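Long-range contacts in putative modification methylase (Thermus thermophilus, PDB 2ZIG), which probably transfers a methyl group from S-adenosyl-L-methionine to the N4 atom of cytosine in DNA, as a member of the N(4)/N(6)-methyltransferase family: residues Tyr69-Leu73 against Phe113-Ile119; Gly91-Val97 against Glu168-Arg174; Arg199-Trp205 against Arg227-Phe232. All blocks are in the same frame, centred on the assembly; numbering follows the deposited sequence.

Overall arrangement
Going from the N terminus, helix 66-86 is the first partner met. Interaction 1 brings its early turns against the start of helix 115-125, closing a loop that contains strand 91-97. That strand opens interaction 2, which closes only at strand 167-174, so interactions 1 and 2 cross along the chain; they also touch in space, where His116 and Ile119 pack on Tyr169 and Leu171. Interaction 3 follows in series, returning helix 222-232 to the segment running from helix 194-200 into strand 204-205. It meets interaction 2 through Phe232 and Trp205. Interaction 1 joins two helices, interaction 2 pairs two sheet strands, and interaction 3 sets a helix against the turn into edge strand 204-205.

Interaction 1 of 3, residues Tyr69-Leu73 against Phe113-Ile119; sequences YEAFL and FPLHADI
With chi1 at -170°, Tyr69 sets its CG anti to the backbone N and sends its ring out from helix 66-86, while Phe113, with chi1 at -92°, an angle off the usual staggered positions, lays its ring over one face of that phenol. The result is a face-to-face stack with centroids 4.1 Å apart and planes inclined by 27°. The two side chains run in opposite senses, and Phe113 CD1 sits over the centre of the tyrosine ring, 3.5 Å from Tyr69 CE2. The stack covers one face of the ring, while its hydroxyl points to helix 115-125. Tyr69 OH donates a very short hydrogen bond, 2.5 Å, to Asp118 OD2, an oxygen lying at the edge of the ring and in its plane, with the carboxylate turned steeply against the phenol. The other carboxylate oxygen of Asp118 forms a salt bridge with Arg124 of the second subunit, so one aspartate joins the tyrosine to the dimer interface. Arg124 of that subunit also packs on Tyr69 itself.

Beside this polar bond the contact turns apolar. Leu73, one helical turn after Tyr69, divides its two methyls: CD1 rests on Asp118 CB at 3.7 Å, and CD2 reaches Ile119 CD1 at 3.9 Å and Leu115 CD2 at 4.0 Å. The axes of the two short helical segments pass 11.5 Å apart, a separation bridged by side chains and not by backbone. Pro114, at the N-cap position of the second helix, is also the centre of an inverse gamma turn. Both helices belong to one layer against the central sheet, with helix 66-86 serving as the crossover between parallel strands 41-46 and 91-97, the beta-alpha-beta unit of the Rossmann-like methyltransferase fold.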
loop_
_atom_site.group_PDB
_atom_site.type_symbol
_atom_site.label_atom_id
_atom_site.label_comp_id
_atom_site.label_asym_id
_atom_site.label_seq_id
_atom_site.Cartn_x
_atom_site.Cartn_y
_atom_site.Cartn_z
ATOM N N TYR B 69 -11.537 8.499 -12.784
ATOM C CA TYR B 69 -10.411 7.917 -12.071
ATOM C C TYR B 69 -9.269 7.543 -13.019
ATOM O O TYR B 69 -8.130 7.963 -12.818
ATOM C CB TYR B 69 -10.890 6.683 -11.300
ATOM C CG TYR B 69 -9.879 6.110 -10.337
ATOM C CD1 TYR B 69 -9.381 6.874 -9.283
ATOM C CD2 TYR B 69 -9.409 4.809 -10.489
ATOM C CE1 TYR B 69 -8.434 6.356 -8.407
ATOM C CE2 TYR B 69 -8.464 4.280 -9.618
ATOM C CZ TYR B 69 -7.980 5.060 -8.581
ATOM O OH TYR B 69 -7.037 4.540 -7.725
ATOM N N GLU B 70 -9.577 6.761 -14.053
ATOM C CA GLU B 70 -8.561 6.343 -15.021
ATOM C C GLU B 70 -7.923 7.540 -15.715
ATOM O O GLU B 70 -6.699 7.604 -15.868
ATOM C CB GLU B 70 -9.156 5.417 -16.086
ATOM C CG GLU B 70 -9.843 4.177 -15.550
ATOM C CD GLU B 70 -9.013 3.435 -14.523
ATOM O OE1 GLU B 70 -7.862 3.057 -14.838
ATOM O OE2 GLU B 70 -9.518 3.229 -13.398
ATOM N N ALA B 71 -8.755 8.483 -16.144
ATOM C CA ALA B 71 -8.263 9.679 -16.817
ATOM C C ALA B 71 -7.333 10.461 -15.881
ATOM O O ALA B 71 -6.321 11.014 -16.313
ATOM C CB ALA B 71 -9.433 10.547 -17.253
ATOM N N PHE B 72 -7.684 10.506 -14.601
ATOM C CA PHE B 72 -6.870 11.200 -13.612
ATOM C C PHE B 72 -5.521 10.492 -13.522
ATOM O O PHE B 72 -4.471 11.124 -13.589
ATOM C CB PHE B 72 -7.571 11.183 -12.248
ATOM C CG PHE B 72 -6.790 11.861 -11.156
ATOM C CD1 PHE B 72 -6.388 13.188 -11.287
ATOM C CD2 PHE B 72 -6.452 11.170 -9.998
ATOM C CE1 PHE B 72 -5.655 13.818 -10.276
ATOM C CE2 PHE B 72 -5.718 11.792 -8.979
ATOM C CZ PHE B 72 -5.319 13.117 -9.119
ATOM N N LEU B 73 -5.554 9.173 -13.379
ATOM C CA LEU B 73 -4.327 8.389 -13.302
ATOM C C LEU B 73 -3.441 8.657 -14.512
ATOM O O LEU B 73 -2.227 8.827 -14.384
ATOM C CB LEU B 73 -4.658 6.901 -13.228
ATOM C CG LEU B 73 -5.228 6.432 -11.890
ATOM C CD1 LEU B 73 -5.627 4.972 -11.981
ATOM C CD2 LEU B 73 -4.175 6.639 -10.806
ATOM N N PHE B 113 -11.052 3.991 -3.401
ATOM C CA PHE B 113 -10.236 3.881 -4.597
ATOM C C PHE B 113 -8.806 3.691 -4.102
ATOM O O PHE B 113 -8.303 4.510 -3.339
ATOM C CB PHE B 113 -10.352 5.151 -5.451
ATOM C CG PHE B 113 -11.436 5.077 -6.496
ATOM C CD1 PHE B 113 -11.336 4.177 -7.551
ATOM C CD2 PHE B 113 -12.574 5.872 -6.399
ATOM C CE1 PHE B 113 -12.361 4.065 -8.495
ATOM C CE2 PHE B 113 -13.604 5.768 -7.337
ATOM C CZ PHE B 113 -13.497 4.861 -8.386
ATOM N N PRO B 114 -8.147 2.589 -4.503
ATOM C CA PRO B 114 -6.767 2.288 -4.093
ATOM C C PRO B 114 -5.731 3.139 -4.836
ATOM O O PRO B 114 -4.843 2.613 -5.505
ATOM C CB PRO B 114 -6.634 0.805 -4.423
ATOM C CG PRO B 114 -7.440 0.690 -5.686
ATOM C CD PRO B 114 -8.683 1.520 -5.370
ATOM N N LEU B 115 -5.855 4.455 -4.701
ATOM C CA LEU B 115 -4.964 5.401 -5.365
ATOM C C LEU B 115 -3.474 5.072 -5.276
ATOM O O LEU B 115 -2.771 5.084 -6.289
ATOM C CB LEU B 115 -5.181 6.800 -4.796
ATOM C CG LEU B 115 -5.370 7.970 -5.766
ATOM C CD1 LEU B 115 -5.013 9.259 -5.035
ATOM C CD2 LEU B 115 -4.509 7.802 -7.014
ATOM N N HIS B 116 -2.990 4.788 -4.068
ATOM C CA HIS B 116 -1.575 4.501 -3.882
ATOM C C HIS B 116 -1.140 3.267 -4.677
ATOM O O HIS B 116 -0.028 3.221 -5.211
ATOM C CB HIS B 116 -1.246 4.293 -2.395
ATOM C CG HIS B 116 -1.455 2.885 -1.921
ATOM N ND1 HIS B 116 -2.698 2.378 -1.606
ATOM C CD2 HIS B 116 -0.580 1.865 -1.756
ATOM C CE1 HIS B 116 -2.581 1.106 -1.266
ATOM N NE2 HIS B 116 -1.306 0.770 -1.350
ATOM N N ALA B 117 -2.014 2.271 -4.750
ATOM C CA ALA B 117 -1.692 1.045 -5.464
ATOM C C ALA B 117 -1.673 1.271 -6.973
ATOM O O ALA B 117 -0.818 0.731 -7.673
ATOM C CB ALA B 117 -2.693 -0.050 -5.105
ATOM N N ASP B 118 -2.621 2.058 -7.471
ATOM C CA ASP B 118 -2.679 2.356 -8.896
ATOM C C ASP B 118 -1.436 3.137 -9.286
ATOM O O ASP B 118 -0.875 2.926 -10.362
ATOM C CB ASP B 118 -3.941 3.168 -9.227
ATOM C CG ASP B 118 -5.162 2.283 -9.432
ATOM O OD1 ASP B 118 -5.100 1.411 -10.323
ATOM O OD2 ASP B 118 -6.170 2.446 -8.711
ATOM N N ILE B 119 -0.996 4.023 -8.394
ATOM C CA ILE B 119 0.188 4.833 -8.645
ATOM C C ILE B 119 1.425 3.943 -8.688
ATOM O O ILE B 119 2.222 4.028 -9.625
ATOM C CB ILE B 119 0.376 5.917 -7.551
ATOM C CG1 ILE B 119 -0.830 6.868 -7.530
ATOM C CG2 ILE B 119 1.667 6.699 -7.793
ATOM C CD1 ILE B 119 -1.018 7.644 -8.779
#

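Interaction 2 of 3, residues Gly91-Val97 against Glu168-Arg174; sequences GRLVIVV and EYILMQR
Val97 gives more surface to this strand pair than any other residue on its own strand: its backbone is paired with Tyr169, while CG2 reaches diagonally to Leu171 CD1 at 3.7 Å. Val97 N donates to Tyr169 O (2.8 Å) and Tyr169 N to Val97 O (2.6 Å), a hydrogen-bonded antiparallel pair. Val97 and Leu171 share the face covered by helix 115-125.

Strand 167-174 runs antiparallel to strand 91-97 and also to strand 129-137 on its other flank; an antiparallel strand inserted between two that point the same way is a hallmark of the class I S-adenosylmethionine-dependent methyltransferase sheet.

At the far end, Arg92 holds CG between the backbone N and the carbonyl carbon (chi1 65°), on the face that packs on helix 222-232. The edge of its guanidinium meets sulfur, with NH1 3.8 Å from Met172 SD. Arg174, opposite it in a non-hydrogen-bonded pair, brings a second positive charge close, NH2 to Arg92 NH2 being 4.1 Å. The backbone O of Gln173 accepts from Leu93 N at 2.7 Å; its side chain, bent at chi2, leads away from the other strand, and OE1 accepts from Asn130 ND2.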
loop_
_atom_site.group_PDB
_atom_site.type_symbol
_atom_site.label_atom_id
_atom_site.label_comp_id
_atom_site.label_asym_id
_atom_site.label_seq_id
_atom_site.Cartn_x
_atom_site.Cartn_y
_atom_site.Cartn_z
ATOM N N GLY B 91 18.206 8.880 -8.224
ATOM C CA GLY B 91 17.322 9.801 -7.535
ATOM C C GLY B 91 15.955 9.147 -7.407
ATOM O O GLY B 91 15.705 8.109 -8.017
ATOM N N ARG B 92 15.055 9.741 -6.637
ATOM C CA ARG B 92 13.752 9.118 -6.481
ATOM C C ARG B 92 12.575 10.066 -6.454
ATOM O O ARG B 92 12.710 11.262 -6.185
ATOM C CB ARG B 92 13.733 8.250 -5.214
ATOM C CG ARG B 92 13.889 9.012 -3.900
ATOM C CD ARG B 92 13.807 8.069 -2.698
ATOM N NE ARG B 92 14.944 7.151 -2.654
ATOM C CZ ARG B 92 15.026 6.086 -1.860
ATOM N NH1 ARG B 92 14.031 5.785 -1.030
ATOM N NH2 ARG B 92 16.106 5.320 -1.895
ATOM N N LEU B 93 11.414 9.505 -6.767
ATOM C CA LEU B 93 10.161 10.232 -6.747
ATOM C C LEU B 93 9.402 9.711 -5.519
ATOM O O LEU B 93 9.076 8.526 -5.434
ATOM C CB LEU B 93 9.378 9.954 -8.032
ATOM C CG LEU B 93 7.862 10.151 -8.041
ATOM C CD1 LEU B 93 7.497 11.627 -7.991
ATOM C CD2 LEU B 93 7.306 9.510 -9.293
ATOM N N VAL B 94 9.155 10.595 -4.560
ATOM C CA VAL B 94 8.442 10.230 -3.336
ATOM C C VAL B 94 7.041 10.814 -3.456
ATOM O O VAL B 94 6.883 12.014 -3.673
ATOM C CB VAL B 94 9.131 10.825 -2.083
ATOM C CG1 VAL B 94 8.438 10.338 -0.817
ATOM C CG2 VAL B 94 10.587 10.420 -2.053
ATOM N N ILE B 95 6.025 9.969 -3.318
ATOM C CA ILE B 95 4.644 10.421 -3.446
ATOM C C ILE B 95 3.807 10.136 -2.195
ATOM O O ILE B 95 3.606 8.980 -1.814
ATOM C CB ILE B 95 3.974 9.753 -4.667
ATOM C CG1 ILE B 95 4.847 9.961 -5.914
ATOM C CG2 ILE B 95 2.608 10.351 -4.898
ATOM C CD1 ILE B 95 4.388 9.187 -7.141
ATOM N N VAL B 96 3.335 11.200 -1.553
ATOM C CA VAL B 96 2.515 11.070 -0.351
ATOM C C VAL B 96 1.074 10.992 -0.833
ATOM O O VAL B 96 0.513 11.977 -1.313
ATOM C CB VAL B 96 2.710 12.280 0.574
ATOM C CG1 VAL B 96 1.861 12.119 1.831
ATOM C CG2 VAL B 96 4.196 12.417 0.927
ATOM N N VAL B 97 0.488 9.801 -0.709
ATOM C CA VAL B 97 -0.872 9.546 -1.180
ATOM C C VAL B 97 -1.767 8.875 -0.155
ATOM O O VAL B 97 -1.378 7.884 0.449
ATOM C CB VAL B 97 -0.898 8.570 -2.387
ATOM C CG1 VAL B 97 -2.074 8.885 -3.263
ATOM C CG2 VAL B 97 0.400 8.601 -3.134
ATOM N N GLU B 168 -1.792 7.127 5.302
ATOM C CA GLU B 168 -1.503 7.574 3.951
ATOM C C GLU B 168 -0.225 6.830 3.592
ATOM O O GLU B 168 0.505 6.378 4.475
ATOM C CB GLU B 168 -1.310 9.082 3.877
ATOM C CG GLU B 168 -2.630 9.814 3.824
ATOM C CD GLU B 168 -2.471 11.258 3.448
ATOM O OE1 GLU B 168 -1.606 11.550 2.594
ATOM O OE2 GLU B 168 -3.221 12.094 3.994
ATOM N N TYR B 169 0.038 6.691 2.301
ATOM C CA TYR B 169 1.195 5.944 1.845
ATOM C C TYR B 169 2.284 6.839 1.273
ATOM O O TYR B 169 2.011 7.731 0.481
ATOM C CB TYR B 169 0.758 4.940 0.775
ATOM C CG TYR B 169 -0.396 4.052 1.191
ATOM C CD1 TYR B 169 -0.174 2.792 1.743
ATOM C CD2 TYR B 169 -1.711 4.489 1.063
ATOM C CE1 TYR B 169 -1.247 1.983 2.163
ATOM C CE2 TYR B 169 -2.781 3.698 1.475
ATOM C CZ TYR B 169 -2.542 2.447 2.024
ATOM O OH TYR B 169 -3.609 1.674 2.431
ATOM N N ILE B 170 3.522 6.608 1.686
ATOM C CA ILE B 170 4.611 7.402 1.143
ATOM C C ILE B 170 5.336 6.476 0.198
ATOM O O ILE B 170 6.171 5.687 0.612
ATOM C CB ILE B 170 5.563 7.915 2.238
ATOM C CG1 ILE B 170 4.786 8.815 3.204
ATOM C CG2 ILE B 170 6.702 8.727 1.604
ATOM C CD1 ILE B 170 5.617 9.330 4.376
ATOM N N LEU B 171 4.963 6.564 -1.078
ATOM C CA LEU B 171 5.538 5.741 -2.134
ATOM C C LEU B 171 6.953 6.171 -2.479
ATOM O O LEU B 171 7.257 7.354 -2.528
ATOM C CB LEU B 171 4.652 5.813 -3.375
ATOM C CG LEU B 171 3.182 5.467 -3.103
ATOM C CD1 LEU B 171 2.352 5.665 -4.367
ATOM C CD2 LEU B 171 3.090 4.034 -2.624
ATOM N N MET B 172 7.815 5.193 -2.719
ATOM C CA MET B 172 9.206 5.454 -3.059
ATOM C C MET B 172 9.497 4.820 -4.417
ATOM O O MET B 172 9.501 3.593 -4.556
ATOM C CB MET B 172 10.116 4.847 -1.992
ATOM C CG MET B 172 9.778 5.267 -0.569
ATOM S SD MET B 172 10.539 6.819 -0.102
ATOM C CE MET B 172 10.199 6.854 1.664
ATOM N N GLN B 173 9.733 5.667 -5.413
ATOM C CA GLN B 173 10.013 5.201 -6.759
ATOM C C GLN B 173 11.375 5.710 -7.199
ATOM O O GLN B 173 11.554 6.908 -7.424
ATOM C CB GLN B 173 8.920 5.689 -7.701
ATOM C CG GLN B 173 7.534 5.205 -7.292
ATOM C CD GLN B 173 7.437 3.698 -7.294
ATOM O OE1 GLN B 173 7.107 3.079 -6.278
ATOM N NE2 GLN B 173 7.727 3.091 -8.443
ATOM N N ARG B 174 12.329 4.793 -7.320
ATOM C CA ARG B 174 13.692 5.147 -7.697
ATOM C C ARG B 174 14.011 4.962 -9.169
ATOM O O ARG B 174 13.607 3.977 -9.784
ATOM C CB ARG B 174 14.684 4.329 -6.863
ATOM C CG ARG B 174 16.142 4.718 -7.051
ATOM C CD ARG B 174 17.021 4.116 -5.961
ATOM N NE ARG B 174 17.033 2.656 -5.997
ATOM C CZ ARG B 174 17.573 1.887 -5.054
ATOM N NH1 ARG B 174 17.540 0.566 -5.166
ATOM N NH2 ARG B 174 18.139 2.435 -3.988
HETATM O O HOH W 1 -1.470 13.500 0.524
#

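Interaction 3 of 3, residues Arg199-Trp205 against Arg227-Phe232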
loop_
_atom_site.group_PDB
_atom_site.type_symbol
_atom_site.label_atom_id
_atom_site.label_comp_id
_atom_site.label_asym_id
_atom_site.label_seq_id
_atom_site.Cartn_x
_atom_site.Cartn_y
_atom_site.Cartn_z
ATOM N N ARG B 199 15.023 7.086 13.897
ATOM C CA ARG B 199 13.646 7.549 13.947
ATOM C C ARG B 199 13.064 7.689 12.536
ATOM O O ARG B 199 11.914 7.324 12.303
ATOM C CB ARG B 199 13.559 8.895 14.651
ATOM C CG ARG B 199 12.138 9.409 14.820
ATOM C CD ARG B 199 12.162 10.818 15.378
ATOM N NE ARG B 199 13.120 10.918 16.473
ATOM C CZ ARG B 199 13.852 11.997 16.717
ATOM N NH1 ARG B 199 13.725 13.065 15.936
ATOM N NH2 ARG B 199 14.716 12.009 17.729
ATOM N N PHE B 200 13.861 8.203 11.599
ATOM C CA PHE B 200 13.398 8.411 10.225
ATOM C C PHE B 200 13.338 7.153 9.361
ATOM O O PHE B 200 12.329 6.894 8.693
ATOM C CB PHE B 200 14.286 9.415 9.491
ATOM C CG PHE B 200 14.371 10.756 10.139
ATOM C CD1 PHE B 200 13.486 11.130 11.144
ATOM C CD2 PHE B 200 15.323 11.675 9.705
ATOM C CE1 PHE B 200 13.543 12.395 11.703
ATOM C CE2 PHE B 200 15.387 12.943 10.259
ATOM C CZ PHE B 200 14.499 13.307 11.257
ATOM N N PHE B 201 14.426 6.392 9.350
ATOM C CA PHE B 201 14.475 5.191 8.532
ATOM C C PHE B 201 13.791 3.972 9.144
ATOM O O PHE B 201 14.440 3.031 9.598
ATOM C CB PHE B 201 15.922 4.854 8.161
ATOM C CG PHE B 201 16.526 5.808 7.167
ATOM C CD1 PHE B 201 17.132 6.986 7.589
ATOM C CD2 PHE B 201 16.423 5.560 5.795
ATOM C CE1 PHE B 201 17.626 7.913 6.657
ATOM C CE2 PHE B 201 16.910 6.479 4.858
ATOM C CZ PHE B 201 17.508 7.651 5.289
ATOM N N ARG B 202 12.467 4.015 9.160
ATOM C CA ARG B 202 11.646 2.924 9.661
ATOM C C ARG B 202 10.438 2.930 8.738
ATOM O O ARG B 202 10.197 3.923 8.054
ATOM C CB ARG B 202 11.238 3.164 11.112
ATOM C CG ARG B 202 10.522 4.468 11.359
ATOM C CD ARG B 202 10.046 4.513 12.800
ATOM N NE ARG B 202 11.154 4.512 13.745
ATOM C CZ ARG B 202 11.193 3.773 14.851
ATOM N NH1 ARG B 202 12.246 3.843 15.661
ATOM N NH2 ARG B 202 10.197 2.947 15.137
ATOM N N GLN B 203 9.680 1.843 8.701
ATOM C CA GLN B 203 8.564 1.784 7.776
ATOM C C GLN B 203 7.269 2.458 8.218
ATOM O O GLN B 203 6.380 2.674 7.402
ATOM C CB GLN B 203 8.306 0.325 7.357
ATOM C CG GLN B 203 7.210 0.189 6.309
ATOM C CD GLN B 203 7.352 -1.043 5.426
ATOM O OE1 GLN B 203 7.653 -2.138 5.899
ATOM N NE2 GLN B 203 7.111 -0.867 4.142
ATOM N N ILE B 204 7.154 2.805 9.495
ATOM C CA ILE B 204 5.940 3.468 9.964
ATOM C C ILE B 204 6.266 4.732 10.763
ATOM O O ILE B 204 7.081 4.704 11.690
ATOM C CB ILE B 204 5.082 2.509 10.836
ATOM C CG1 ILE B 204 4.683 1.288 10.005
ATOM C CG2 ILE B 204 3.813 3.217 11.336
ATOM C CD1 ILE B 204 3.830 0.274 10.758
ATOM N N TRP B 205 5.655 5.846 10.366
ATOM C CA TRP B 205 5.842 7.119 11.056
ATOM C C TRP B 205 4.546 7.420 11.800
ATOM O O TRP B 205 3.513 7.677 11.178
ATOM C CB TRP B 205 6.133 8.251 10.059
ATOM C CG TRP B 205 7.500 8.182 9.425
ATOM C CD1 TRP B 205 8.504 7.304 9.731
ATOM C CD2 TRP B 205 8.022 9.046 8.406
ATOM N NE1 TRP B 205 9.612 7.569 8.973
ATOM C CE2 TRP B 205 9.347 8.633 8.150
ATOM C CE3 TRP B 205 7.499 10.129 7.684
ATOM C CZ2 TRP B 205 10.166 9.268 7.195
ATOM C CZ3 TRP B 205 8.305 10.758 6.736
ATOM C CH2 TRP B 205 9.626 10.324 6.500
ATOM N N ARG B 227 11.644 15.791 6.772
ATOM C CA ARG B 227 12.205 14.479 7.056
ATOM C C ARG B 227 12.598 13.784 5.743
ATOM O O ARG B 227 13.677 13.204 5.637
ATOM C CB ARG B 227 11.171 13.658 7.836
ATOM C CG ARG B 227 11.684 12.386 8.471
ATOM C CD ARG B 227 10.631 11.765 9.410
ATOM N NE ARG B 227 10.480 12.497 10.671
ATOM C CZ ARG B 227 9.761 12.069 11.709
ATOM N NH1 ARG B 227 9.106 10.908 11.644
ATOM N NH2 ARG B 227 9.724 12.781 12.830
ATOM N N LEU B 228 11.736 13.865 4.735
ATOM C CA LEU B 228 12.017 13.230 3.449
ATOM C C LEU B 228 13.219 13.880 2.759
ATOM O O LEU B 228 14.101 13.187 2.249
ATOM C CB LEU B 228 10.771 13.287 2.555
ATOM C CG LEU B 228 9.614 12.427 3.097
ATOM C CD1 LEU B 228 8.308 12.718 2.340
ATOM C CD2 LEU B 228 10.000 10.940 2.979
ATOM N N VAL B 229 13.262 15.210 2.761
ATOM C CA VAL B 229 14.377 15.919 2.151
ATOM C C VAL B 229 15.690 15.467 2.796
ATOM O O VAL B 229 16.644 15.120 2.100
ATOM C CB VAL B 229 14.236 17.452 2.315
ATOM C CG1 VAL B 229 15.520 18.151 1.859
ATOM C CG2 VAL B 229 13.063 17.960 1.494
ATOM N N ARG B 230 15.732 15.454 4.126
ATOM C CA ARG B 230 16.945 15.056 4.842
ATOM C C ARG B 230 17.351 13.615 4.583
ATOM O O ARG B 230 18.536 13.285 4.622
ATOM C CB ARG B 230 16.764 15.264 6.346
ATOM C CG ARG B 230 16.463 16.708 6.731
ATOM C CD ARG B 230 16.374 16.849 8.228
ATOM N NE ARG B 230 17.621 16.440 8.866
ATOM C CZ ARG B 230 17.753 16.213 10.165
ATOM N NH1 ARG B 230 16.704 16.351 10.972
ATOM N NH2 ARG B 230 18.933 15.854 10.656
ATOM N N MET B 231 16.368 12.761 4.315
ATOM C CA MET B 231 16.634 11.347 4.076
ATOM C C MET B 231 17.003 10.987 2.646
ATOM O O MET B 231 17.753 10.045 2.423
ATOM C CB MET B 231 15.416 10.497 4.444
ATOM C CG MET B 231 15.002 10.509 5.895
ATOM S SD MET B 231 13.353 9.770 6.010
ATOM C CE MET B 231 13.720 7.996 5.595
ATOM N N PHE B 232 16.484 11.723 1.675
ATOM C CA PHE B 232 16.745 11.349 0.305
ATOM C C PHE B 232 17.316 12.387 -0.639
ATOM O O PHE B 232 16.995 12.377 -1.821
ATOM C CB PHE B 232 15.468 10.737 -0.275
ATOM C CG PHE B 232 14.971 9.550 0.506
ATOM C CD1 PHE B 232 15.710 8.364 0.536
ATOM C CD2 PHE B 232 13.798 9.631 1.257
ATOM C CE1 PHE B 232 15.290 7.271 1.307
ATOM C CE2 PHE B 232 13.370 8.545 2.031
ATOM C CZ PHE B 232 14.122 7.362 2.054
#
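Arg227 makes most of the CH-pi contacts between these segments, its aliphatic chain lying between two aromatic rings. Its CG stands 3.6 Å from the centroid of the Phe200 ring, over the face, and its CD stands 3.4 Å from the centroid of the six-membered ring of Trp205, again over a face. A third CH-pi contact comes from Met231, whose CE lies over the centre of the Phe201 ring.

The cation-pi contact of Arg227 with Trp205 follows from a bend in the arginine at chi3 (-74°). This places Arg227 CZ 4.9 Å from the centroid of the Trp205 five-membered ring, over the face, with guanidinium and indole planes 78° apart. Two arginines also pack on Phe200. The Arg227 guanidinium lies nearly parallel over a face, the planes 24° apart, and its NE comes to 3.2 Å from Phe200 CE1; Arg230 NH1 is at the ring edge, 3.7 Å from Phe200 CE2.

Sulfur joins the rings as well. Met231 SD touches the edge of the indole, 3.4 Å from Trp205 CZ2, and lies above Phe201 at a greater distance, a Met-aromatic contact. Phe201 in turn directs its edge at the face of Phe232 in an offset edge-to-face pair.

Within the first segment, Trp205 NE1 donates to Phe200 O at 2.8 Å, bringing the indole back to the end of helix 194-200 and limiting its rotation. Helix 222-232 is thus joined to this turn by aromatic faces, sulfur and arginine carbon, while Arg227 NH1 finds its salt-bridge partner, Asp207, outside both segments; the Trp205 face would be expected to add some electrostatic stabilisation to the guanidinium of Arg227, beside that salt bridge.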